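Histone deacetylase complex subunit SAP18 (Mus musculus, PDB 4A6Q) enhances transcriptional repression by the SIN3-HDAC1 complex and serves as an auxiliary component of the exon junction complex deposited on spliced mRNAs. Local coordinates at residues L28-H41 and F127-P139. Residues are numbered along the deposited sequence; the frame is centred on the assembly and turned at random.
Sequences LLLRVFTTNNGRHH and FQIGDYLDIAITP. With IPA (isopropyl alcohol), chain B.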
# COMPACT_ATOMS: atom_id res chain seq x y z
N LEU A 28 0.29 11.93 -7.36
CA LEU A 28 1.09 10.86 -7.89
C LEU A 28 0.19 9.85 -8.59
O LEU A 28 -1.01 9.76 -8.29
CB LEU A 28 1.86 10.17 -6.75
CG LEU A 28 1.09 9.50 -5.62
CD1 LEU A 28 0.99 7.99 -5.89
CD2 LEU A 28 1.75 9.73 -4.28
N LEU A 29 0.75 9.12 -9.53
CA LEU A 29 0.01 8.06 -10.20
C LEU A 29 0.35 6.76 -9.49
O LEU A 29 1.50 6.31 -9.52
CB LEU A 29 0.33 8.01 -11.72
CG LEU A 29 -0.62 7.13 -12.57
CD1 LEU A 29 -0.60 7.52 -14.05
CD2 LEU A 29 -0.26 5.67 -12.43
N LEU A 30 -0.65 6.16 -8.86
CA LEU A 30 -0.49 4.92 -8.09
C LEU A 30 -0.99 3.74 -8.92
O LEU A 30 -2.10 3.77 -9.40
CB LEU A 30 -1.33 5.04 -6.83
CG LEU A 30 -1.38 3.83 -5.88
CD1 LEU A 30 0.01 3.60 -5.31
CD2 LEU A 30 -2.42 4.01 -4.81
N ARG A 31 -0.15 2.72 -9.08
CA ARG A 31 -0.53 1.51 -9.83
C ARG A 31 -0.88 0.41 -8.83
O ARG A 31 -0.05 0.04 -7.98
CB ARG A 31 0.65 1.07 -10.71
CG ARG A 31 1.06 2.17 -11.75
CD ARG A 31 2.27 1.75 -12.58
NE ARG A 31 1.93 0.66 -13.48
CZ ARG A 31 2.80 0.06 -14.29
NH1 ARG A 31 4.08 0.43 -14.32
NH2 ARG A 31 2.39 -0.94 -15.07
N VAL A 32 -2.13 -0.03 -8.88
CA VAL A 32 -2.67 -0.99 -7.90
C VAL A 32 -2.98 -2.29 -8.61
O VAL A 32 -3.66 -2.30 -9.64
CB VAL A 32 -3.97 -0.43 -7.31
CG1 VAL A 32 -4.56 -1.40 -6.29
CG2 VAL A 32 -3.70 0.92 -6.65
N PHE A 33 -2.45 -3.39 -8.08
CA PHE A 33 -2.73 -4.69 -8.61
C PHE A 33 -3.57 -5.40 -7.58
O PHE A 33 -3.42 -5.12 -6.39
CB PHE A 33 -1.41 -5.42 -8.87
CG PHE A 33 -0.54 -4.70 -9.88
CD1 PHE A 33 0.35 -3.71 -9.49
CD2 PHE A 33 -0.66 -4.99 -11.24
CE1 PHE A 33 1.11 -3.04 -10.41
CE2 PHE A 33 0.12 -4.32 -12.17
CZ PHE A 33 0.99 -3.32 -11.76
N THR A 34 -4.45 -6.26 -8.04
CA THR A 34 -5.37 -6.93 -7.11
C THR A 34 -5.43 -8.43 -7.39
O THR A 34 -5.18 -8.87 -8.52
CB THR A 34 -6.83 -6.34 -7.15
OG1 THR A 34 -7.37 -6.44 -8.49
CG2 THR A 34 -6.86 -4.86 -6.74
N THR A 35 -5.75 -9.20 -6.36
CA THR A 35 -6.00 -10.63 -6.54
C THR A 35 -7.31 -11.02 -5.89
O THR A 35 -7.83 -10.31 -5.02
CB THR A 35 -4.90 -11.53 -5.91
OG1 THR A 35 -5.01 -11.47 -4.47
CG2 THR A 35 -3.53 -11.09 -6.34
N ASN A 36 -7.83 -12.17 -6.33
CA ASN A 36 -8.98 -12.80 -5.63
C ASN A 36 -8.77 -14.28 -5.32
O ASN A 36 -9.73 -15.01 -5.12
CB ASN A 36 -10.29 -12.55 -6.38
CG ASN A 36 -10.32 -13.16 -7.78
OD1 ASN A 36 -9.38 -13.82 -8.22
ND2 ASN A 36 -11.42 -12.93 -8.48
N ASN A 37 -7.51 -14.70 -5.27
CA ASN A 37 -7.17 -16.10 -4.98
C ASN A 37 -6.79 -16.34 -3.54
O ASN A 37 -6.43 -17.46 -3.16
CB ASN A 37 -6.04 -16.59 -5.90
CG ASN A 37 -4.71 -15.92 -5.62
OD1 ASN A 37 -4.65 -14.90 -4.92
ND2 ASN A 37 -3.63 -16.49 -6.17
N GLY A 38 -6.80 -15.29 -2.73
CA GLY A 38 -6.46 -15.42 -1.33
C GLY A 38 -5.03 -15.09 -0.94
O GLY A 38 -4.66 -15.22 0.23
N ARG A 39 -4.22 -14.67 -1.91
CA ARG A 39 -2.85 -14.31 -1.59
C ARG A 39 -2.36 -13.19 -2.47
O ARG A 39 -3.00 -12.87 -3.47
CB ARG A 39 -1.93 -15.51 -1.73
CG ARG A 39 -1.87 -16.06 -3.10
CD ARG A 39 -1.59 -17.56 -2.99
NE ARG A 39 -2.54 -18.15 -2.06
CZ ARG A 39 -3.55 -18.94 -2.42
NH1 ARG A 39 -3.72 -19.26 -3.70
NH2 ARG A 39 -4.38 -19.41 -1.50
N HIS A 40 -1.26 -12.57 -2.06
CA HIS A 40 -0.63 -11.57 -2.91
C HIS A 40 -0.08 -12.17 -4.19
O HIS A 40 0.20 -13.37 -4.27
CB HIS A 40 0.44 -10.79 -2.14
CG HIS A 40 -0.15 -9.84 -1.15
ND1 HIS A 40 -0.82 -8.71 -1.54
CD2 HIS A 40 -0.28 -9.91 0.20
CE1 HIS A 40 -1.29 -8.08 -0.49
NE2 HIS A 40 -1.01 -8.81 0.58
N HIS A 41 0.07 -11.33 -5.19
CA HIS A 41 0.84 -11.71 -6.35
C HIS A 41 2.24 -12.18 -5.90
O HIS A 41 2.81 -11.65 -4.94
CB HIS A 41 1.01 -10.54 -7.33
CG HIS A 41 -0.22 -10.23 -8.14
ND1 HIS A 41 -1.01 -9.13 -7.90
CD2 HIS A 41 -0.75 -10.85 -9.22
CE1 HIS A 41 -2.00 -9.11 -8.79
NE2 HIS A 41 -1.87 -10.15 -9.58
N PHE A 127 6.23 4.33 1.43
CA PHE A 127 5.92 4.17 0.01
C PHE A 127 6.73 5.19 -0.78
O PHE A 127 6.90 6.34 -0.35
CB PHE A 127 4.42 4.41 -0.20
CG PHE A 127 4.01 4.30 -1.62
CD1 PHE A 127 3.73 3.07 -2.18
CD2 PHE A 127 3.92 5.45 -2.40
CE1 PHE A 127 3.36 2.98 -3.52
CE2 PHE A 127 3.57 5.36 -3.71
CZ PHE A 127 3.30 4.13 -4.26
N GLN A 128 7.20 4.77 -1.94
CA GLN A 128 7.88 5.67 -2.87
C GLN A 128 7.24 5.57 -4.21
O GLN A 128 6.79 4.52 -4.63
CB GLN A 128 9.37 5.32 -2.98
CG GLN A 128 10.08 5.56 -1.67
CD GLN A 128 11.58 5.35 -1.73
OE1 GLN A 128 12.30 5.84 -0.87
NE2 GLN A 128 12.05 4.61 -2.72
N ILE A 129 7.21 6.70 -4.93
CA ILE A 129 6.74 6.69 -6.29
C ILE A 129 7.61 5.70 -7.01
O ILE A 129 8.82 5.71 -6.83
CB ILE A 129 6.88 8.10 -6.96
CG1 ILE A 129 5.58 8.87 -6.82
CG2 ILE A 129 7.26 8.00 -8.41
CD1 ILE A 129 5.24 9.15 -5.41
N GLY A 130 7.01 4.82 -7.79
CA GLY A 130 7.81 3.81 -8.45
C GLY A 130 7.45 2.47 -7.85
O GLY A 130 7.63 1.43 -8.50
N ASP A 131 7.00 2.50 -6.60
CA ASP A 131 6.52 1.25 -5.99
C ASP A 131 5.14 0.92 -6.52
O ASP A 131 4.40 1.82 -6.94
CB ASP A 131 6.38 1.37 -4.47
CG ASP A 131 7.68 1.64 -3.74
OD1 ASP A 131 8.80 1.46 -4.31
OD2 ASP A 131 7.60 2.03 -2.54
N TYR A 132 4.74 -0.34 -6.39
CA TYR A 132 3.36 -0.76 -6.71
C TYR A 132 2.61 -1.11 -5.44
O TYR A 132 3.22 -1.43 -4.40
CB TYR A 132 3.35 -1.98 -7.64
CG TYR A 132 4.28 -1.85 -8.83
CD1 TYR A 132 4.14 -0.81 -9.71
CD2 TYR A 132 5.26 -2.80 -9.06
CE1 TYR A 132 4.99 -0.68 -10.82
CE2 TYR A 132 6.10 -2.67 -10.15
CZ TYR A 132 5.95 -1.62 -11.03
OH TYR A 132 6.79 -1.48 -12.13
N LEU A 133 1.28 -1.01 -5.50
CA LEU A 133 0.45 -1.49 -4.38
C LEU A 133 -0.26 -2.76 -4.78
O LEU A 133 -0.82 -2.84 -5.87
CB LEU A 133 -0.57 -0.41 -4.03
CG LEU A 133 -1.25 -0.52 -2.68
CD1 LEU A 133 -0.25 -0.30 -1.52
CD2 LEU A 133 -2.35 0.56 -2.64
N ASP A 134 -0.23 -3.78 -3.91
CA ASP A 134 -0.89 -5.05 -4.25
C ASP A 134 -1.96 -5.29 -3.20
O ASP A 134 -1.69 -5.20 -2.01
CB ASP A 134 0.13 -6.20 -4.19
CG ASP A 134 -0.32 -7.42 -4.95
OD1 ASP A 134 -0.50 -7.34 -6.17
OD2 ASP A 134 -0.47 -8.50 -4.35
N ILE A 135 -3.18 -5.58 -3.63
CA ILE A 135 -4.26 -5.80 -2.68
C ILE A 135 -4.87 -7.17 -2.90
O ILE A 135 -5.40 -7.45 -3.97
CB ILE A 135 -5.37 -4.73 -2.82
CG1 ILE A 135 -4.77 -3.33 -2.82
CG2 ILE A 135 -6.43 -4.93 -1.72
CD1 ILE A 135 -5.83 -2.26 -3.07
N ALA A 136 -4.78 -8.03 -1.90
CA ALA A 136 -5.39 -9.34 -1.97
C ALA A 136 -6.78 -9.23 -1.35
O ALA A 136 -6.90 -8.88 -0.16
CB ALA A 136 -4.54 -10.37 -1.21
N ILE A 137 -7.82 -9.48 -2.14
CA ILE A 137 -9.19 -9.28 -1.66
C ILE A 137 -9.76 -10.67 -1.39
O ILE A 137 -9.66 -11.56 -2.23
CB ILE A 137 -10.04 -8.57 -2.71
CG1 ILE A 137 -9.37 -7.24 -3.09
CG2 ILE A 137 -11.47 -8.29 -2.17
CD1 ILE A 137 -10.06 -6.50 -4.25
N THR A 138 -10.34 -10.85 -0.20
CA THR A 138 -10.93 -12.14 0.14
C THR A 138 -12.36 -11.94 0.66
O THR A 138 -12.70 -10.89 1.17
CB THR A 138 -10.10 -12.91 1.17
OG1 THR A 138 -9.85 -12.09 2.30
CG2 THR A 138 -8.76 -13.38 0.59
N PRO A 139 -13.22 -12.94 0.47
CA PRO A 139 -14.62 -12.77 0.86
C PRO A 139 -14.81 -12.81 2.38
O PRO A 139 -13.87 -13.16 3.11
CB PRO A 139 -15.32 -13.98 0.19
CG PRO A 139 -14.26 -14.99 0.04
CD PRO A 139 -12.96 -14.25 -0.15
C1 IPA B . -10.47 -8.14 -7.96
C2 IPA B . -9.82 -9.15 -8.90
C3 IPA B . -10.25 -8.83 -10.33
O2 IPA B . -8.41 -9.06 -8.82
O HOH W 1 2.53 3.05 -8.24
O HOH W 2 -7.06 -12.52 -2.82
O HOH W 3 -10.64 -14.32 -2.67
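Asp134 is gripped by His40 and His41, which the chain brings back past strand 132-138 after leaving strand 28-35. From CB outward, the aspartate meets one partner after another. Its CB lies 3.8 Å from His40 ND1, and CG, anti to the backbone N (chi1 -161°), carries the carboxylate across to the two histidines. OD1 takes His41 ND1 on its syn lone pair, a very short bond of 2.5 Å between OD1 and ND1, and also rests 3.4 Å from Phe33 CB. OD2 accepts twice: from His40 ND1 on its anti lone pair, 2.8 Å away, and from the backbone N of His41 on the syn side. Three bonds thus fix the carboxylate's rotation, and its negative charge may favour protonated histidines. Ala136 CB sits over one face of the His40 ring, a CH-pi contact, while His40 NE2 reaches Asn88. On the same side of the sheet, Phe33 turns its edge to the face of Tyr132, planes at 82°, and Phe46 meets both rings.

Beneath all this the strands run parallel, laddered from Arg31 O to Ile137 N. On the other side, Val32 CG1 packs 3.6 Å from Ile135 CD1. Strand 132-138 is the middle strand of the five-stranded ubiquitin-like sheet, between 28-35 and antiparallel 86-94; antiparallel 56-60 borders 28-35, and helix 66-76 covers Leu30, Leu133, Ile135 and Ile137.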